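Local structure of addiction module toxin RelE (Helicobacter pylori, 4LTT) at residues K7-K12 against I77-G82. The protein is the toxin of a type II toxin-antitoxin system, of the RelE family and YafQ subfamily, and probably acts as an endonuclease that cleaves RNA. Numbering follows the deposited sequence.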
loop_
_atom_site.group_PDB
_atom_site.type_symbol
_atom_site.label_atom_id
_atom_site.label_comp_id
_atom_site.label_asym_id
_atom_site.label_seq_id
_atom_site.Cartn_x
_atom_site.Cartn_y
_atom_site.Cartn_z
ATOM N N LYS A 7 1.286 -6.012 7.937
ATOM C CA LYS A 7 1.826 -7.385 7.814
ATOM C C LYS A 7 3.355 -7.296 7.878
ATOM O O LYS A 7 3.949 -6.300 7.473
ATOM C CB LYS A 7 1.359 -8.005 6.502
ATOM C CG LYS A 7 -0.186 -8.181 6.442
ATOM C CD LYS A 7 -0.722 -9.051 7.559
ATOM C CE LYS A 7 -2.177 -9.383 7.574
ATOM N NZ LYS A 7 -2.336 -10.689 8.317
ATOM N N LYS A 8 3.986 -8.388 8.291
ATOM C CA LYS A 8 5.436 -8.387 8.341
ATOM C C LYS A 8 6.056 -8.151 6.964
ATOM O O LYS A 8 7.110 -7.519 6.857
ATOM C CB LYS A 8 5.953 -9.674 9.007
ATOM C CG LYS A 8 5.693 -9.708 10.508
ATOM C CD LYS A 8 6.533 -8.783 11.357
ATOM C CE LYS A 8 5.799 -8.656 12.714
ATOM N NZ LYS A 8 6.247 -9.655 13.739
ATOM N N SER A 9 5.392 -8.609 5.926
ATOM C CA SER A 9 5.901 -8.402 4.518
ATOM C C SER A 9 5.962 -6.864 4.264
ATOM O O SER A 9 6.953 -6.339 3.670
ATOM C CB SER A 9 4.972 -9.062 3.478
ATOM O OG SER A 9 3.601 -8.733 3.641
ATOM N N PHE A 10 4.949 -6.134 4.727
ATOM C CA PHE A 10 4.940 -4.697 4.547
ATOM C C PHE A 10 6.036 -4.020 5.379
ATOM O O PHE A 10 6.718 -3.120 4.907
ATOM C CB PHE A 10 3.561 -4.123 4.965
ATOM C CG PHE A 10 3.541 -2.618 5.029
ATOM C CD1 PHE A 10 3.255 -1.835 3.932
ATOM C CD2 PHE A 10 3.879 -1.967 6.245
ATOM C CE1 PHE A 10 3.265 -0.439 3.997
ATOM C CE2 PHE A 10 3.916 -0.575 6.295
ATOM C CZ PHE A 10 3.602 0.173 5.161
ATOM N N GLN A 11 6.196 -4.449 6.611
ATOM C CA GLN A 11 7.251 -3.907 7.469
ATOM C C GLN A 11 8.643 -4.090 6.819
ATOM O O GLN A 11 9.446 -3.139 6.815
ATOM C CB GLN A 11 7.251 -4.639 8.813
ATOM C CG GLN A 11 5.985 -4.329 9.579
ATOM C CD GLN A 11 5.887 -5.168 10.859
ATOM O OE1 GLN A 11 6.908 -5.375 11.561
ATOM N NE2 GLN A 11 4.689 -5.729 11.127
ATOM N N LYS A 12 8.927 -5.275 6.306
ATOM C CA LYS A 12 10.229 -5.504 5.682
ATOM C C LYS A 12 10.358 -4.578 4.484
ATOM O O LYS A 12 11.439 -3.990 4.267
ATOM C CB LYS A 12 10.275 -6.962 5.200
ATOM C CG LYS A 12 10.431 -8.002 6.345
ATOM C CD LYS A 12 10.860 -9.356 5.726
ATOM C CE LYS A 12 10.707 -10.626 6.631
ATOM N NZ LYS A 12 11.315 -10.624 7.985
ATOM N N ILE A 77 -5.465 -3.456 6.166
ATOM C CA ILE A 77 -4.313 -4.356 6.073
ATOM C C ILE A 77 -3.345 -3.787 5.076
ATOM O O ILE A 77 -3.701 -3.629 3.899
ATOM C CB ILE A 77 -4.774 -5.764 5.664
ATOM C CG1 ILE A 77 -5.735 -6.388 6.674
ATOM C CG2 ILE A 77 -3.543 -6.676 5.534
ATOM C CD1 ILE A 77 -6.551 -7.539 6.065
ATOM N N LEU A 78 -2.109 -3.555 5.491
ATOM C CA LEU A 78 -1.065 -3.159 4.581
ATOM C C LEU A 78 -0.179 -4.321 4.277
ATOM O O LEU A 78 0.374 -4.928 5.186
ATOM C CB LEU A 78 -0.238 -2.012 5.174
ATOM C CG LEU A 78 -1.076 -0.775 5.602
ATOM C CD1 LEU A 78 -0.135 0.388 5.881
ATOM C CD2 LEU A 78 -2.041 -0.323 4.474
ATOM N N LEU A 79 -0.181 -4.733 3.000
ATOM C CA LEU A 79 0.465 -5.955 2.561
ATOM C C LEU A 79 1.874 -5.769 1.996
ATOM O O LEU A 79 2.806 -6.497 2.387
ATOM C CB LEU A 79 -0.434 -6.669 1.549
ATOM C CG LEU A 79 0.046 -8.072 1.178
ATOM C CD1 LEU A 79 -0.231 -8.949 2.355
ATOM C CD2 LEU A 79 -0.678 -8.622 -0.073
ATOM N N ARG A 80 2.036 -4.884 1.021
ATOM C CA ARG A 80 3.327 -4.723 0.368
ATOM C C ARG A 80 3.479 -3.260 0.086
ATOM O O ARG A 80 2.518 -2.498 -0.083
ATOM C CB ARG A 80 3.386 -5.419 -1.046
ATOM C CG ARG A 80 3.304 -6.927 -1.085
ATOM C CD ARG A 80 4.408 -7.556 -0.293
ATOM N NE ARG A 80 5.760 -7.164 -0.722
ATOM C CZ ARG A 80 6.561 -7.764 -1.596
ATOM N NH1 ARG A 80 6.162 -8.876 -2.224
ATOM N NH2 ARG A 80 7.813 -7.341 -1.750
ATOM N N LEU A 81 4.747 -2.839 -0.063
ATOM C CA LEU A 81 5.081 -1.481 -0.451
ATOM C C LEU A 81 6.348 -1.565 -1.268
ATOM O O LEU A 81 7.433 -1.865 -0.742
ATOM C CB LEU A 81 5.335 -0.669 0.811
ATOM C CG LEU A 81 5.636 0.846 0.557
ATOM C CD1 LEU A 81 4.382 1.610 0.084
ATOM C CD2 LEU A 81 6.202 1.487 1.858
ATOM N N GLY A 82 6.272 -1.341 -2.552
ATOM C CA GLY A 82 7.516 -1.484 -3.365
ATOM C C GLY A 82 7.202 -1.386 -4.836
ATOM O O GLY A 82 6.130 -0.961 -5.252
#
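Where edge strand 3-6 runs out into helix 8-19, the RelE-type fold lays the first turn of that helix along the neighbouring strand 75-82, at a classic beta bulge in which Leu79 and Arg80 both face Val68. Lys7, the N-cap residue just past strand 3-6, carries the parallel pairing one bond further: Lys7 N donates to Leu78 O at 3.1 Å, almost straight at 162° and nearly along the C=O axis. Two residues on, Ser9 takes up the next carbonyl of the strand: its OG sits between its own backbone N and carbonyl carbon (chi1 50°) and donates to Leu79 O, 2.7 Å from OG and in the carbonyl plane.

Phe10 swings CG anti to its backbone N (chi1 170°) and runs side by side with Leu78 and Leu81. Leu78 CB covers one ring face in a CH-pi contact, 3.9 Å from the Phe10 centroid, while Leu78 CD1 reaches the far end of the ring at CZ, 3.8 Å away. Leu81 CB approaches Phe10 CE1 obliquely at 3.8 Å. Leu67 touches the ring as well, and Ile31 and Leu27 of helix 25-35 meet Leu78 and Leu81. Lys7 bends at chi2 and crosses Ile77 obliquely, CE against CG2, and Arg80 folds past Ser9 CB to a salt bridge with Asp13, which also accepts Leu81 N-H.

Two consecutive strand carbonyls, Leu78 O and Leu79 O, thus each take a hydrogen bond from the helix start, one from a backbone N and one from a hydroxyl, while Phe10 packs among the leucines.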